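Local coordinates for tRNA(Ile2) 2-agmatinylcytidine synthetase TiaS (Archaeoglobus fulgidus, PDB 5XOB), which modifies the wobble cytidine of an isoleucine tRNA, using ATP to attach agmatine and form 2-agmatinylcytidine, so that the tRNA reads AUA instead of AUG, at residues A[42-47]-A[401-406]; A[191-196]-A[396-401]; A[245-250]-A[405-410]; A[321-326]-A[333-338]. All coordinates share one frame; numbering follows the deposited sequence.

Contact 1: A[42-47]-A[401-406]; sequences LIRLNP and RRHLSK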
# COMPACT_ATOMS: atom_id res chain seq x y z
N LEU A 42 2.20 -10.43 10.19
CA LEU A 42 2.77 -9.10 10.02
C LEU A 42 1.64 -8.14 9.65
O LEU A 42 1.11 -8.18 8.54
CB LEU A 42 3.82 -9.11 8.91
CG LEU A 42 4.79 -7.93 8.81
CD1 LEU A 42 5.29 -7.83 7.38
CD2 LEU A 42 4.23 -6.59 9.25
N ILE A 43 1.29 -7.26 10.59
CA ILE A 43 0.13 -6.36 10.47
C ILE A 43 0.57 -4.91 10.27
O ILE A 43 1.04 -4.28 11.21
CB ILE A 43 -0.74 -6.45 11.74
CG1 ILE A 43 -1.14 -7.91 12.04
CG2 ILE A 43 -1.96 -5.55 11.64
CD1 ILE A 43 -1.94 -8.60 10.95
N ARG A 44 0.41 -4.38 9.06
CA ARG A 44 0.64 -2.95 8.80
C ARG A 44 -0.51 -2.08 9.30
O ARG A 44 -1.69 -2.41 9.10
CB ARG A 44 0.84 -2.69 7.31
CG ARG A 44 2.05 -3.37 6.70
CD ARG A 44 3.36 -2.70 7.11
NE ARG A 44 4.50 -3.40 6.51
CZ ARG A 44 5.78 -3.15 6.75
NH1 ARG A 44 6.14 -2.22 7.62
NH2 ARG A 44 6.71 -3.87 6.13
N LEU A 45 -0.17 -0.96 9.92
CA LEU A 45 -1.16 -0.08 10.53
C LEU A 45 -1.33 1.17 9.68
O LEU A 45 -0.78 1.25 8.58
CB LEU A 45 -0.74 0.27 11.95
CG LEU A 45 -0.32 -0.93 12.80
CD1 LEU A 45 0.18 -0.44 14.14
CD2 LEU A 45 -1.46 -1.93 12.98
N ASN A 46 -2.10 2.13 10.19
CA ASN A 46 -2.34 3.38 9.48
C ASN A 46 -1.04 3.88 8.86
O ASN A 46 -0.13 4.29 9.57
CB ASN A 46 -2.92 4.44 10.42
CG ASN A 46 -3.43 5.65 9.67
OD1 ASN A 46 -3.00 5.95 8.57
ND2 ASN A 46 -4.37 6.36 10.28
N PRO A 47 -0.94 3.84 7.53
CA PRO A 47 0.31 4.20 6.87
C PRO A 47 0.57 5.70 6.80
O PRO A 47 1.57 6.11 6.21
CB PRO A 47 0.13 3.62 5.46
CG PRO A 47 -1.33 3.70 5.22
CD PRO A 47 -1.98 3.46 6.55
N ARG A 401 3.97 1.14 -5.34
CA ARG A 401 2.89 0.51 -4.59
C ARG A 401 3.17 0.73 -3.11
O ARG A 401 4.31 0.56 -2.66
CB ARG A 401 2.82 -1.00 -4.86
CG ARG A 401 1.63 -1.71 -4.21
CD ARG A 401 0.53 -2.17 -5.16
NE ARG A 401 0.38 -1.33 -6.35
CZ ARG A 401 0.92 -1.59 -7.54
NH1 ARG A 401 1.67 -2.67 -7.74
NH2 ARG A 401 0.72 -0.76 -8.55
N ARG A 402 2.14 1.12 -2.36
CA ARG A 402 2.26 1.20 -0.91
C ARG A 402 1.85 -0.14 -0.31
O ARG A 402 1.03 -0.84 -0.88
CB ARG A 402 1.41 2.35 -0.37
CG ARG A 402 1.79 3.69 -0.99
CD ARG A 402 1.14 4.87 -0.27
NE ARG A 402 1.69 5.07 1.07
CZ ARG A 402 1.11 5.80 2.03
NH1 ARG A 402 -0.06 6.40 1.82
NH2 ARG A 402 1.70 5.92 3.21
N HIS A 403 2.46 -0.50 0.82
CA HIS A 403 2.27 -1.82 1.46
C HIS A 403 0.82 -2.36 1.42
O HIS A 403 0.59 -3.49 0.96
CB HIS A 403 2.74 -1.78 2.93
CG HIS A 403 4.21 -1.56 3.09
ND1 HIS A 403 5.16 -2.26 2.38
CD2 HIS A 403 4.90 -0.72 3.91
CE1 HIS A 403 6.37 -1.86 2.74
NE2 HIS A 403 6.24 -0.93 3.67
N LEU A 404 -0.12 -1.54 1.88
CA LEU A 404 -1.54 -1.93 2.02
C LEU A 404 -2.36 -1.85 0.73
O LEU A 404 -3.47 -2.40 0.68
CB LEU A 404 -2.23 -1.06 3.07
CG LEU A 404 -1.84 -1.37 4.51
CD1 LEU A 404 -2.00 -0.15 5.39
CD2 LEU A 404 -2.66 -2.53 5.04
N SER A 405 -1.84 -1.17 -0.28
CA SER A 405 -2.54 -1.01 -1.56
C SER A 405 -2.81 -2.36 -2.23
O SER A 405 -1.86 -3.07 -2.61
CB SER A 405 -1.74 -0.13 -2.53
OG SER A 405 -1.59 1.19 -2.03
N LYS A 406 -4.09 -2.69 -2.37
CA LYS A 406 -4.53 -3.84 -3.17
C LYS A 406 -4.23 -3.59 -4.65
O LYS A 406 -4.73 -2.62 -5.24
CB LYS A 406 -6.03 -4.08 -2.98
CG LYS A 406 -6.52 -5.39 -3.57
CD LYS A 406 -7.90 -5.74 -3.05
CE LYS A 406 -8.34 -7.14 -3.44
NZ LYS A 406 -9.67 -7.48 -2.87
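Pro47 O receives NH2 of Arg402 at 3.0 Å, a weak hydrogen bond because the N-H points well aside (125°). The same nitrogen lies 3.6 Å from Pro47 CB, and Pro47 CG lies over one face of the Arg402 guanidinium. The main flat contact is made by the next residue, His403. The guanidinium of Arg44 is stacked on its imidazole, with the planes 3° apart and the centres at 4.0 Å. NE of Arg44 sits over CD2 and CG of the ring, offset toward its rim, while His403 NE2 lies over the middle of the guanidinium. Leu42 CD2 stands over the rim of the opposite face of that group, and a hydrogen bond from NE to His246 NE2 helps to fix its rotation. A bend about CB-CG of Arg44 (chi2 -74°) places CD near His403 CD2. Leu404 packs between the two arginine contacts: its CD1 meets Pro47 CD at 3.8 Å and Leu45 O at 3.7 Å, and its CG faces Arg44 CB at 4.1 Å. A type I turn from Arg402 to Ser405, closed by Ser405 N on Arg402 O, puts His403 and Leu404 at its two central positions. This is an interdomain junction: a turn of the C-terminal region packs against the end of strand 35-44 of the TCKD domain and the loop after it, where the Leu45 side chain lies about 6 Å from the bound magnesium ion.

Contact 2: A[191-196]-A[396-401]; sequences TFDNVD and VPPSAR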
# COMPACT_ATOMS: atom_id res chain seq x y z
N THR A 191 3.49 -14.94 -7.02
CA THR A 191 4.25 -13.87 -6.39
C THR A 191 3.84 -12.61 -7.13
O THR A 191 3.49 -12.68 -8.30
CB THR A 191 5.78 -14.05 -6.54
OG1 THR A 191 6.19 -13.68 -7.87
CG2 THR A 191 6.19 -15.46 -6.24
N PHE A 192 3.89 -11.46 -6.46
CA PHE A 192 3.53 -10.21 -7.11
C PHE A 192 4.26 -9.02 -6.49
O PHE A 192 4.77 -9.10 -5.37
CB PHE A 192 2.02 -10.00 -7.03
CG PHE A 192 1.51 -9.85 -5.64
CD1 PHE A 192 1.44 -8.60 -5.04
CD2 PHE A 192 1.09 -10.96 -4.91
CE1 PHE A 192 0.97 -8.45 -3.75
CE2 PHE A 192 0.62 -10.82 -3.62
CZ PHE A 192 0.55 -9.56 -3.03
N ASP A 193 4.32 -7.93 -7.24
CA ASP A 193 4.93 -6.68 -6.78
C ASP A 193 6.34 -6.88 -6.23
O ASP A 193 6.72 -6.26 -5.23
CB ASP A 193 4.04 -6.01 -5.73
CG ASP A 193 2.90 -5.24 -6.35
OD1 ASP A 193 3.06 -4.72 -7.47
OD2 ASP A 193 1.84 -5.14 -5.69
N ASN A 194 7.11 -7.73 -6.87
CA ASN A 194 8.49 -7.93 -6.47
C ASN A 194 9.45 -7.29 -7.48
O ASN A 194 10.65 -7.24 -7.24
CB ASN A 194 8.75 -9.42 -6.28
CG ASN A 194 7.78 -10.06 -5.28
OD1 ASN A 194 7.54 -9.54 -4.18
ND2 ASN A 194 7.19 -11.17 -5.68
N VAL A 195 8.89 -6.76 -8.57
CA VAL A 195 9.67 -6.22 -9.67
C VAL A 195 8.82 -5.19 -10.41
O VAL A 195 7.59 -5.34 -10.47
CB VAL A 195 10.10 -7.37 -10.63
CG1 VAL A 195 9.75 -7.08 -12.08
CG2 VAL A 195 11.58 -7.69 -10.47
N ASP A 196 9.45 -4.15 -10.95
CA ASP A 196 8.78 -3.19 -11.84
C ASP A 196 9.42 -3.29 -13.21
O ASP A 196 10.54 -2.82 -13.40
CB ASP A 196 8.87 -1.75 -11.32
CG ASP A 196 7.99 -0.78 -12.10
OD1 ASP A 196 7.35 -1.17 -13.11
OD2 ASP A 196 7.92 0.40 -11.69
N VAL A 396 -0.84 2.81 -9.72
CA VAL A 396 0.54 3.24 -9.69
C VAL A 396 1.46 2.04 -9.96
O VAL A 396 1.13 0.93 -9.58
CB VAL A 396 0.84 3.78 -8.29
CG1 VAL A 396 2.28 4.18 -8.16
CG2 VAL A 396 -0.03 4.99 -7.98
N PRO A 397 2.62 2.25 -10.62
CA PRO A 397 3.53 1.11 -10.86
C PRO A 397 4.08 0.45 -9.58
O PRO A 397 4.16 1.11 -8.54
CB PRO A 397 4.68 1.75 -11.65
CG PRO A 397 4.60 3.21 -11.34
CD PRO A 397 3.13 3.48 -11.25
N PRO A 398 4.49 -0.83 -9.65
CA PRO A 398 4.91 -1.56 -8.45
C PRO A 398 5.98 -0.85 -7.61
O PRO A 398 5.96 -0.94 -6.38
CB PRO A 398 5.47 -2.88 -9.00
CG PRO A 398 4.81 -3.04 -10.32
CD PRO A 398 4.67 -1.65 -10.87
N SER A 399 6.89 -0.14 -8.28
CA SER A 399 7.96 0.58 -7.58
C SER A 399 7.41 1.71 -6.71
O SER A 399 8.15 2.33 -5.94
CB SER A 399 9.00 1.12 -8.58
OG SER A 399 8.40 1.97 -9.54
N ALA A 400 6.11 1.98 -6.83
CA ALA A 400 5.46 2.97 -5.98
C ALA A 400 4.24 2.44 -5.24
O ALA A 400 3.54 3.20 -4.56
CB ALA A 400 5.10 4.18 -6.83
N ARG A 401 3.97 1.14 -5.34
CA ARG A 401 2.89 0.51 -4.59
C ARG A 401 3.17 0.73 -3.11
O ARG A 401 4.31 0.56 -2.66
CB ARG A 401 2.82 -1.00 -4.86
CG ARG A 401 1.63 -1.71 -4.21
CD ARG A 401 0.53 -2.17 -5.16
NE ARG A 401 0.38 -1.33 -6.35
CZ ARG A 401 0.92 -1.59 -7.54
NH1 ARG A 401 1.67 -2.67 -7.74
NH2 ARG A 401 0.72 -0.76 -8.55
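Asp193 and Arg401 carry the charged part of this contact: OD1 forms a short salt bridge of 2.5 Å to NH1, approaching the guanidinium at its edge. Carboxylate and guanidinium planes are inclined by 35°, and OD2 of Asp193 lies 3.3 Å from Arg401 CD. The other amino nitrogen of Arg401 clashes with Val396 O in the model, so the exact setting of this group is doubtful. The hydrogen bond across the contact runs from Ser399 OG to Asp196 OD2, 2.7 Å long, and uses the anti lone pair of that oxygen. Lying anti to the backbone N (chi1 -171°), CG of Asp196 is placed near Pro398 CD, at the start of the short 3-10 turn 398-400, within which Ala400 N bonds to Pro397 O and Arg401 N to Pro398 O. Asp196 lies in the short, weakly bonded pair of antiparallel strands 195-196 and 201-202 in the FLD domain, and the turn belongs to the C-terminal region beyond strand 392-395. Weaker hydrogen bonds from Asn199 ND2 to OD2 and from Cys198 N to OD1 give the same carboxylate partners within its own domain. Van der Waals packing centres on Pro398, whose ring meets oxygens of three residues: CB lies 3.4 Å from Asp193 OD1, CG 3.6 Å from Val195 O, and CD 3.5 Å from Asp196 OD1. Pro397 CB touches Asp196 OD2 at 3.5 Å.

Contact 3: A[245-250]-A[405-410]; sequences NHATDM and SKPLIR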
# COMPACT_ATOMS: atom_id res chain seq x y z
N ASN A 245 -1.51 -8.40 6.13
CA ASN A 245 -2.61 -7.63 5.53
C ASN A 245 -2.12 -6.74 4.38
O ASN A 245 -2.81 -5.81 3.96
CB ASN A 245 -3.38 -6.84 6.59
CG ASN A 245 -2.56 -5.74 7.22
OD1 ASN A 245 -1.36 -5.61 6.97
ND2 ASN A 245 -3.21 -4.93 8.05
N HIS A 246 -0.93 -7.04 3.87
CA HIS A 246 -0.45 -6.39 2.65
C HIS A 246 -1.36 -6.65 1.49
O HIS A 246 -1.90 -7.75 1.36
CB HIS A 246 0.92 -6.93 2.27
CG HIS A 246 1.99 -6.54 3.21
ND1 HIS A 246 3.11 -7.32 3.44
CD2 HIS A 246 2.11 -5.46 4.01
CE1 HIS A 246 3.88 -6.72 4.33
NE2 HIS A 246 3.29 -5.59 4.69
N ALA A 247 -1.50 -5.65 0.63
CA ALA A 247 -2.22 -5.80 -0.63
C ALA A 247 -3.71 -6.13 -0.46
O ALA A 247 -4.29 -6.86 -1.27
CB ALA A 247 -1.52 -6.84 -1.51
N THR A 248 -4.33 -5.58 0.58
CA THR A 248 -5.75 -5.84 0.86
C THR A 248 -6.65 -4.60 0.87
O THR A 248 -7.86 -4.74 1.01
CB THR A 248 -5.90 -6.50 2.25
OG1 THR A 248 -5.26 -5.69 3.24
CG2 THR A 248 -5.28 -7.89 2.26
N ASP A 249 -6.07 -3.40 0.75
CA ASP A 249 -6.80 -2.13 0.91
C ASP A 249 -7.53 -2.08 2.24
O ASP A 249 -8.57 -1.44 2.36
CB ASP A 249 -7.83 -1.93 -0.22
CG ASP A 249 -7.24 -1.33 -1.49
OD1 ASP A 249 -6.07 -0.88 -1.50
OD2 ASP A 249 -7.96 -1.32 -2.52
N MET A 250 -6.99 -2.74 3.26
CA MET A 250 -7.68 -2.83 4.55
C MET A 250 -7.76 -1.46 5.24
O MET A 250 -8.57 -1.24 6.14
CB MET A 250 -6.98 -3.86 5.46
CG MET A 250 -7.75 -4.23 6.73
SD MET A 250 -6.99 -5.58 7.67
CE MET A 250 -8.06 -5.66 9.11
N SER A 405 -1.84 -1.17 -0.28
CA SER A 405 -2.54 -1.01 -1.56
C SER A 405 -2.81 -2.36 -2.23
O SER A 405 -1.86 -3.07 -2.61
CB SER A 405 -1.74 -0.13 -2.53
OG SER A 405 -1.59 1.19 -2.03
N LYS A 406 -4.09 -2.69 -2.37
CA LYS A 406 -4.53 -3.84 -3.17
C LYS A 406 -4.23 -3.59 -4.65
O LYS A 406 -4.73 -2.62 -5.24
CB LYS A 406 -6.03 -4.08 -2.98
CG LYS A 406 -6.52 -5.39 -3.57
CD LYS A 406 -7.90 -5.74 -3.05
CE LYS A 406 -8.34 -7.14 -3.44
NZ LYS A 406 -9.67 -7.48 -2.87
N PRO A 407 -3.40 -4.46 -5.26
CA PRO A 407 -3.04 -4.28 -6.66
C PRO A 407 -4.13 -4.81 -7.57
O PRO A 407 -4.90 -5.70 -7.18
CB PRO A 407 -1.76 -5.13 -6.81
CG PRO A 407 -1.41 -5.59 -5.43
CD PRO A 407 -2.69 -5.60 -4.67
N LEU A 408 -4.19 -4.27 -8.78
CA LEU A 408 -5.23 -4.65 -9.72
C LEU A 408 -5.27 -6.14 -9.91
O LEU A 408 -6.34 -6.74 -9.86
CB LEU A 408 -5.01 -3.95 -11.07
CG LEU A 408 -5.38 -2.47 -11.06
CD1 LEU A 408 -5.21 -1.86 -12.44
CD2 LEU A 408 -6.80 -2.26 -10.56
N ILE A 409 -4.10 -6.74 -10.08
CA ILE A 409 -4.03 -8.16 -10.34
C ILE A 409 -4.82 -9.00 -9.32
O ILE A 409 -5.32 -10.07 -9.67
CB ILE A 409 -2.56 -8.64 -10.43
CG1 ILE A 409 -2.47 -9.96 -11.19
CG2 ILE A 409 -1.93 -8.75 -9.05
CD1 ILE A 409 -2.86 -9.86 -12.65
N ARG A 410 -4.94 -8.52 -8.08
CA ARG A 410 -5.66 -9.25 -7.04
C ARG A 410 -7.15 -8.90 -6.93
O ARG A 410 -7.83 -9.35 -6.00
CB ARG A 410 -5.01 -9.03 -5.67
CG ARG A 410 -3.55 -9.47 -5.57
CD ARG A 410 -3.28 -10.19 -4.26
NE ARG A 410 -4.03 -9.64 -3.13
CZ ARG A 410 -4.80 -10.33 -2.29
NH1 ARG A 410 -4.93 -11.65 -2.39
NH2 ARG A 410 -5.44 -9.69 -1.32
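Asp249 crosses the Lys406 side chain at about a right angle, its CB 3.9 Å from Lys406 CB. Next, CG comes to 3.4 Å from the same carbon. OD1 takes the backbone N-H of Lys406 in a straight bond of 2.8 Å (165°), with the donor well above the carboxylate plane. OD2 also rests on Lys406 CB, and forms a salt bridge with Lys335. An alanine here would probably leave the Lys406 N-H without this acceptor and Lys335 without its anionic mate. Lys406 itself, CG anti to its backbone N (chi1 -170°), runs past Ala247 O, 3.5 Å from CG. That carbonyl, in the type II turn Asn245 to Thr248, also lies at the edge of the Arg410 guanidinium, bonded to NH2 at 3.1 Å and weakly to NE. Stronger charged partners of Arg410 are Asp155 and Glu219. Ala247 CB packs on Pro407 CD at 3.6 Å, and its CA donates a C-H to Ser405 O. The FLD-domain turn and the residue after it thus bind the C-terminal region through bonds that each use a backbone group, Lys406 N-H or Ala247 O, while the nearby Lys335 probably favours a charged Asp249.

Contact 4: A[321-326]-A[333-338]; sequences EVYGSM and LEKIQI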
# COMPACT_ATOMS: atom_id res chain seq x y z
N GLU A 321 -13.59 7.35 -9.53
CA GLU A 321 -13.52 6.87 -8.17
C GLU A 321 -12.06 6.80 -7.77
O GLU A 321 -11.26 6.19 -8.47
CB GLU A 321 -14.19 5.50 -8.06
CG GLU A 321 -14.43 5.03 -6.64
CD GLU A 321 -15.64 4.13 -6.52
OE1 GLU A 321 -15.45 2.89 -6.47
OE2 GLU A 321 -16.77 4.66 -6.49
N VAL A 322 -11.72 7.44 -6.65
CA VAL A 322 -10.32 7.60 -6.25
C VAL A 322 -9.96 6.85 -4.97
O VAL A 322 -10.79 6.69 -4.07
CB VAL A 322 -9.92 9.09 -6.10
CG1 VAL A 322 -10.00 9.78 -7.45
CG2 VAL A 322 -10.78 9.81 -5.08
N TYR A 323 -8.70 6.41 -4.92
CA TYR A 323 -8.18 5.61 -3.82
C TYR A 323 -6.90 6.23 -3.29
O TYR A 323 -5.92 6.37 -4.03
CB TYR A 323 -7.86 4.20 -4.31
CG TYR A 323 -9.04 3.42 -4.84
CD1 TYR A 323 -9.63 2.42 -4.07
CD2 TYR A 323 -9.56 3.66 -6.11
CE1 TYR A 323 -10.71 1.69 -4.55
CE2 TYR A 323 -10.63 2.94 -6.59
CZ TYR A 323 -11.20 1.96 -5.81
OH TYR A 323 -12.28 1.24 -6.28
N GLY A 324 -6.88 6.60 -2.01
CA GLY A 324 -5.65 7.06 -1.41
C GLY A 324 -5.76 7.73 -0.06
O GLY A 324 -6.85 7.90 0.47
N SER A 325 -4.60 8.10 0.47
CA SER A 325 -4.49 8.76 1.76
C SER A 325 -4.67 10.25 1.60
O SER A 325 -4.34 10.81 0.56
CB SER A 325 -3.10 8.51 2.35
OG SER A 325 -2.87 7.12 2.50
N MET A 326 -5.19 10.89 2.64
CA MET A 326 -5.28 12.35 2.69
C MET A 326 -4.20 12.92 3.60
O MET A 326 -4.20 12.68 4.81
CB MET A 326 -6.66 12.78 3.20
CG MET A 326 -6.80 14.28 3.41
SD MET A 326 -8.33 14.96 2.77
CE MET A 326 -8.05 14.72 1.02
N LEU A 333 -3.17 9.62 -4.72
CA LEU A 333 -3.70 8.52 -5.50
C LEU A 333 -2.79 7.30 -5.52
O LEU A 333 -1.61 7.39 -5.86
CB LEU A 333 -3.96 8.96 -6.94
CG LEU A 333 -5.10 9.95 -7.13
CD1 LEU A 333 -5.16 10.36 -8.59
CD2 LEU A 333 -6.43 9.37 -6.68
N GLU A 334 -3.37 6.16 -5.15
CA GLU A 334 -2.72 4.86 -5.25
C GLU A 334 -3.28 4.10 -6.47
O GLU A 334 -2.59 3.30 -7.10
CB GLU A 334 -2.97 4.08 -3.96
CG GLU A 334 -2.63 4.88 -2.70
CD GLU A 334 -3.08 4.23 -1.39
OE1 GLU A 334 -3.74 3.17 -1.43
OE2 GLU A 334 -2.77 4.79 -0.32
N LYS A 335 -4.53 4.40 -6.79
CA LYS A 335 -5.32 3.64 -7.75
C LYS A 335 -6.41 4.60 -8.20
O LYS A 335 -6.75 5.53 -7.47
CB LYS A 335 -5.98 2.48 -7.01
CG LYS A 335 -5.72 1.09 -7.56
CD LYS A 335 -6.92 0.18 -7.34
CE LYS A 335 -7.41 0.12 -5.89
NZ LYS A 335 -6.55 -0.72 -5.02
N ILE A 336 -7.00 4.36 -9.37
CA ILE A 336 -8.18 5.13 -9.79
C ILE A 336 -9.06 4.36 -10.78
O ILE A 336 -8.55 3.65 -11.64
CB ILE A 336 -7.78 6.51 -10.39
CG1 ILE A 336 -9.01 7.41 -10.55
CG2 ILE A 336 -7.05 6.34 -11.72
CD1 ILE A 336 -8.65 8.87 -10.73
N GLN A 337 -10.38 4.50 -10.64
CA GLN A 337 -11.31 3.98 -11.64
C GLN A 337 -11.94 5.10 -12.44
O GLN A 337 -12.51 6.03 -11.87
CB GLN A 337 -12.44 3.17 -11.02
CG GLN A 337 -13.32 2.56 -12.09
CD GLN A 337 -14.53 1.84 -11.54
OE1 GLN A 337 -14.91 2.02 -10.38
NE2 GLN A 337 -15.16 1.03 -12.39
N ILE A 338 -11.86 4.98 -13.76
CA ILE A 338 -12.65 5.81 -14.66
C ILE A 338 -13.98 5.12 -14.83
O ILE A 338 -14.06 4.06 -15.46
CB ILE A 338 -11.98 6.02 -16.02
CG1 ILE A 338 -10.86 7.04 -15.91
CG2 ILE A 338 -12.99 6.57 -17.03
CD1 ILE A 338 -9.67 6.59 -15.09
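Leu333 opens the pairing by setting CD2 against Val322, 3.5 Å from its CB. At Glu334 the chain turns a corner, and its N-H bonds almost straight to Tyr323 O (2.8 Å, 175°). Its side chain passes Gly324 CA, and OE1 has weak hydrogen bonds to Ser405 OG and His251 NE2. Lys335 follows, opposite Tyr323 in a hydrogen-bonded pair whose Tyr323 N to Lys335 O bond is weak. Its side chain bends back so that CE stands over the tyrosine face, a CH-pi contact 3.8 Å from the ring centroid. NZ lies off-centre at 5.0 Å in a cation-pi contact, and is bound more strongly by Lys406 O and by Asp249 OD2. An alanine in place of Tyr323 would probably deprive Lys335 CE of the ring face it rests on and open a gap beside Phe393. Ile336, in a non-hydrogen-bonded pair with Val322, turns to the same side as that valine, with CD1 3.7 Å from Val322 CG1; Phe307 and Ile311 of helix 307-313 cover it. Gln337 ends the walk with two straight bonds to Glu321, N to O and O to N, both 2.9 Å. The strands run antiparallel, their directions 176° apart, with an apolar face under the helix and a face bearing Tyr323 and Lys335, as expected for neighbouring strands of an OB-fold barrel.

How the contacts relate
From the N terminus, the chain leaves strand 35-44 of the TCKD domain at 42-47 and meets 401-406 there, so contact 1 closes a loop of some 350 residues. Contact 2 (191-196 with 396-401) is nested inside it and shares Arg401. Contact 3 starts later, at 245-250, but ends beyond both, at 405-410; it crosses contact 2 and shares Ser405 and Lys406 with contact 1. The short hairpin-like pairing of contact 4, in the OB fold, is nested within all three. The region after strand 392-395 thus meets the TCKD and FLD domains in turn, while Lys335 and Glu334 join it to the OB fold.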